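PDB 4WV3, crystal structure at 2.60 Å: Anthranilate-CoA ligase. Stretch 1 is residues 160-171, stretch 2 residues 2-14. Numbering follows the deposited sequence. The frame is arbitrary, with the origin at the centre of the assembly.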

# COMPACT_ATOMS: atom_id res chain seq x y z
N GLU A 160 -4.01 -20.50 23.33
CA GLU A 160 -5.24 -20.87 22.65
C GLU A 160 -5.80 -19.67 21.89
O GLU A 160 -5.92 -18.57 22.44
CB GLU A 160 -6.29 -21.39 23.64
CG GLU A 160 -5.94 -22.73 24.27
CD GLU A 160 -6.18 -23.90 23.33
OE1 GLU A 160 -6.61 -23.67 22.18
OE2 GLU A 160 -5.95 -25.05 23.75
N ALA A 161 -6.14 -19.88 20.62
CA ALA A 161 -6.72 -18.82 19.80
C ALA A 161 -8.10 -18.43 20.32
O ALA A 161 -8.87 -19.29 20.75
CB ALA A 161 -6.80 -19.26 18.34
N ALA A 162 -8.39 -17.14 20.28
CA ALA A 162 -9.67 -16.63 20.78
C ALA A 162 -10.83 -17.09 19.90
O ALA A 162 -10.68 -17.24 18.69
CB ALA A 162 -9.64 -15.12 20.86
N GLN A 163 -11.98 -17.32 20.52
CA GLN A 163 -13.17 -17.76 19.80
C GLN A 163 -13.78 -16.60 19.02
O GLN A 163 -14.90 -16.17 19.31
CB GLN A 163 -14.19 -18.35 20.77
CG GLN A 163 -13.64 -19.43 21.68
CD GLN A 163 -14.64 -19.88 22.72
OE1 GLN A 163 -15.85 -19.69 22.57
NE2 GLN A 163 -14.15 -20.49 23.80
N SER A 164 -13.04 -16.10 18.04
CA SER A 164 -13.47 -14.95 17.27
C SER A 164 -14.37 -15.34 16.10
O SER A 164 -14.10 -16.31 15.40
CB SER A 164 -12.26 -14.17 16.75
OG SER A 164 -11.47 -14.97 15.89
N HIS A 165 -15.44 -14.58 15.92
CA HIS A 165 -16.29 -14.73 14.74
C HIS A 165 -15.45 -14.31 13.54
O HIS A 165 -14.56 -13.47 13.67
CB HIS A 165 -17.52 -13.83 14.87
CG HIS A 165 -18.63 -14.18 13.93
ND1 HIS A 165 -18.60 -13.86 12.59
CD2 HIS A 165 -19.81 -14.80 14.14
CE1 HIS A 165 -19.71 -14.29 12.01
NE2 HIS A 165 -20.46 -14.86 12.93
N ARG A 166 -15.72 -14.90 12.38
CA ARG A 166 -14.94 -14.56 11.19
C ARG A 166 -15.20 -13.12 10.75
O ARG A 166 -14.44 -12.55 9.97
CB ARG A 166 -15.22 -15.53 10.05
CG ARG A 166 -16.62 -15.46 9.46
CD ARG A 166 -16.70 -16.25 8.17
NE ARG A 166 -18.02 -16.19 7.55
CZ ARG A 166 -18.84 -17.23 7.43
NH1 ARG A 166 -18.48 -18.42 7.88
NH2 ARG A 166 -20.03 -17.07 6.85
N GLU A 167 -16.26 -12.52 11.28
CA GLU A 167 -16.61 -11.14 10.95
C GLU A 167 -16.13 -10.16 12.01
O GLU A 167 -16.30 -8.95 11.86
CB GLU A 167 -18.12 -11.01 10.75
CG GLU A 167 -18.67 -11.92 9.66
CD GLU A 167 -20.16 -11.78 9.48
OE1 GLU A 167 -20.74 -10.81 10.02
OE2 GLU A 167 -20.76 -12.64 8.79
N ASP A 168 -15.54 -10.67 13.08
CA ASP A 168 -14.98 -9.82 14.13
C ASP A 168 -13.74 -9.08 13.63
O ASP A 168 -12.96 -9.63 12.85
CB ASP A 168 -14.62 -10.64 15.37
CG ASP A 168 -15.83 -10.94 16.24
OD1 ASP A 168 -16.78 -10.12 16.25
OD2 ASP A 168 -15.83 -11.99 16.91
N ILE A 169 -13.57 -7.85 14.08
CA ILE A 169 -12.43 -7.03 13.69
C ILE A 169 -11.13 -7.56 14.29
O ILE A 169 -11.08 -7.88 15.48
CB ILE A 169 -12.63 -5.56 14.12
CG1 ILE A 169 -13.97 -5.03 13.63
CG2 ILE A 169 -11.48 -4.69 13.62
CD1 ILE A 169 -14.13 -5.07 12.13
N CYS A 170 -10.09 -7.66 13.46
CA CYS A 170 -8.79 -8.12 13.94
C CYS A 170 -7.68 -7.11 13.66
O CYS A 170 -6.57 -7.24 14.18
CB CYS A 170 -8.44 -9.48 13.32
SG CYS A 170 -8.12 -9.45 11.54
N SER A 171 -7.98 -6.11 12.84
CA SER A 171 -6.99 -5.08 12.52
C SER A 171 -7.61 -3.72 12.23
O SER A 171 -8.78 -3.63 11.84
CB SER A 171 -6.10 -5.52 11.35
OG SER A 171 -6.85 -5.61 10.15
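Stretch 2 (2-14) KASDLPLYYNAVD

The amino-terminal segment of this ligase illustrates how two irregular chains can dock without a sheet or helix pair, through a short run of polar contacts to backbone groups with small apolar contacts beyond it. Residues 2-14 are mostly loop: helical torsions at Ala-3 to Asp-5, a largely extended passage through Tyr-9, Tyr-10 and Asn-11, then a type I turn from Asn-11 to Asp-14 that leads into a helix. The passage crosses stretch 1 steeply, with Leu-8 near Arg-166, Tyr-9 near His-165 and Val-13 near Ala-161. Together the two stretches bury 677 Å².

The backbones come closest at the centre, where the CA atoms of His-165 and Tyr-9 are 4.3 Å apart. Here Arg-166 N donates to Leu-8 O at 3.0 Å, just where stretch 1 enters its own type I turn, His-165 to Asp-168. Ser-164, in the p rotamer, links the next residues: its OG donates to Tyr-10 O at 2.8 Å and accepts a weak bond from Asn-11 ND2 at 3.1 Å. Asn-11 serves both partners, because its OD1 also caps the following turn by accepting from Val-13 N at 3.0 Å.

Arg-166 contributes the largest covered area, 152 Å². Its guanidinium lies between Ala-3 O over one face and Leu-8 CD1 over the opposite one, while Pro-7 O, near its plane, accepts a weak bond from NH1 at 3.4 Å. Proximity alone is not bonding: Leu-6 O is 2.9 Å from Arg-166 NH1, but the angle is poor.

Beside these polar contacts, the edge of the His-165 ring points toward the face of the Tyr-9 ring, centroids 5.6 Å apart. Farther along stretch 2, Cys-170 SG meets Ala-12 CB at 4.2 Å, and Ala-161 CB meets Val-13 CG1 at 4.3 Å.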

# COMPACT_ATOMS: atom_id res chain seq x y z
N LYS A 2 -15.57 -17.99 -1.14
CA LYS A 2 -16.58 -17.17 -0.50
C LYS A 2 -16.34 -17.11 1.00
O LYS A 2 -15.54 -17.87 1.54
CB LYS A 2 -17.98 -17.74 -0.77
CG LYS A 2 -18.48 -17.52 -2.18
CD LYS A 2 -18.79 -16.05 -2.42
CE LYS A 2 -19.83 -15.88 -3.51
NZ LYS A 2 -20.25 -14.45 -3.65
N ALA A 3 -17.03 -16.19 1.68
CA ALA A 3 -16.96 -16.11 3.13
C ALA A 3 -17.63 -17.34 3.73
O ALA A 3 -17.26 -17.80 4.81
CB ALA A 3 -17.63 -14.85 3.63
N SER A 4 -18.62 -17.87 3.02
CA SER A 4 -19.35 -19.05 3.47
C SER A 4 -18.49 -20.31 3.44
O SER A 4 -18.82 -21.31 4.09
CB SER A 4 -20.61 -19.25 2.62
OG SER A 4 -20.30 -19.22 1.24
N ASP A 5 -17.38 -20.27 2.70
CA ASP A 5 -16.44 -21.38 2.67
C ASP A 5 -15.62 -21.44 3.96
O ASP A 5 -15.09 -22.49 4.32
CB ASP A 5 -15.51 -21.28 1.45
CG ASP A 5 -16.25 -21.48 0.14
OD1 ASP A 5 -17.34 -22.10 0.15
OD2 ASP A 5 -15.75 -21.00 -0.90
N LEU A 6 -15.54 -20.31 4.64
CA LEU A 6 -14.82 -20.23 5.91
C LEU A 6 -15.70 -20.75 7.04
O LEU A 6 -16.92 -20.73 6.94
CB LEU A 6 -14.41 -18.78 6.20
CG LEU A 6 -13.39 -18.15 5.26
CD1 LEU A 6 -13.25 -16.67 5.55
CD2 LEU A 6 -12.04 -18.86 5.40
N PRO A 7 -15.07 -21.23 8.13
CA PRO A 7 -15.85 -21.57 9.32
C PRO A 7 -16.44 -20.30 9.93
O PRO A 7 -15.82 -19.24 9.84
CB PRO A 7 -14.80 -22.18 10.26
CG PRO A 7 -13.49 -21.63 9.78
CD PRO A 7 -13.64 -21.51 8.30
N LEU A 8 -17.62 -20.41 10.54
CA LEU A 8 -18.30 -19.25 11.12
C LEU A 8 -17.41 -18.57 12.15
O LEU A 8 -17.39 -17.34 12.25
CB LEU A 8 -19.63 -19.67 11.75
CG LEU A 8 -20.53 -18.53 12.23
CD1 LEU A 8 -20.95 -17.64 11.06
CD2 LEU A 8 -21.74 -19.08 12.96
N TYR A 9 -16.68 -19.37 12.91
CA TYR A 9 -15.70 -18.85 13.85
C TYR A 9 -14.29 -19.06 13.31
O TYR A 9 -13.80 -20.19 13.25
CB TYR A 9 -15.87 -19.50 15.23
CG TYR A 9 -17.11 -19.04 15.96
CD1 TYR A 9 -18.33 -19.65 15.74
CD2 TYR A 9 -17.05 -17.98 16.86
CE1 TYR A 9 -19.47 -19.23 16.41
CE2 TYR A 9 -18.18 -17.56 17.53
CZ TYR A 9 -19.39 -18.19 17.30
OH TYR A 9 -20.52 -17.77 17.97
N TYR A 10 -13.65 -17.97 12.92
CA TYR A 10 -12.34 -18.02 12.30
C TYR A 10 -11.40 -16.99 12.91
O TYR A 10 -11.82 -15.88 13.25
CB TYR A 10 -12.46 -17.81 10.79
CG TYR A 10 -11.14 -17.71 10.06
CD1 TYR A 10 -10.47 -18.84 9.64
CD2 TYR A 10 -10.58 -16.47 9.77
CE1 TYR A 10 -9.26 -18.75 8.97
CE2 TYR A 10 -9.38 -16.37 9.10
CZ TYR A 10 -8.72 -17.51 8.70
OH TYR A 10 -7.52 -17.42 8.03
N ASN A 11 -10.13 -17.36 13.05
CA ASN A 11 -9.11 -16.42 13.50
C ASN A 11 -8.00 -16.31 12.46
O ASN A 11 -7.53 -17.31 11.93
CB ASN A 11 -8.54 -16.86 14.85
CG ASN A 11 -7.79 -15.74 15.56
OD1 ASN A 11 -6.67 -15.40 15.18
ND2 ASN A 11 -8.41 -15.17 16.59
N ALA A 12 -7.59 -15.08 12.17
CA ALA A 12 -6.61 -14.81 11.12
C ALA A 12 -5.21 -15.32 11.46
O ALA A 12 -4.31 -15.28 10.62
CB ALA A 12 -6.58 -13.32 10.80
N VAL A 13 -5.03 -15.81 12.68
CA VAL A 13 -3.76 -16.40 13.07
C VAL A 13 -3.56 -17.72 12.33
O VAL A 13 -2.45 -18.26 12.27
CB VAL A 13 -3.67 -16.63 14.59
CG1 VAL A 13 -4.50 -17.83 15.01
CG2 VAL A 13 -2.22 -16.81 15.03
N ASP A 14 -4.64 -18.23 11.74
CA ASP A 14 -4.58 -19.45 10.94
C ASP A 14 -3.73 -19.25 9.70
O ASP A 14 -3.18 -20.21 9.16
CB ASP A 14 -5.99 -19.90 10.55
CG ASP A 14 -5.98 -21.19 9.75
OD1 ASP A 14 -5.80 -22.27 10.37
OD2 ASP A 14 -6.14 -21.13 8.52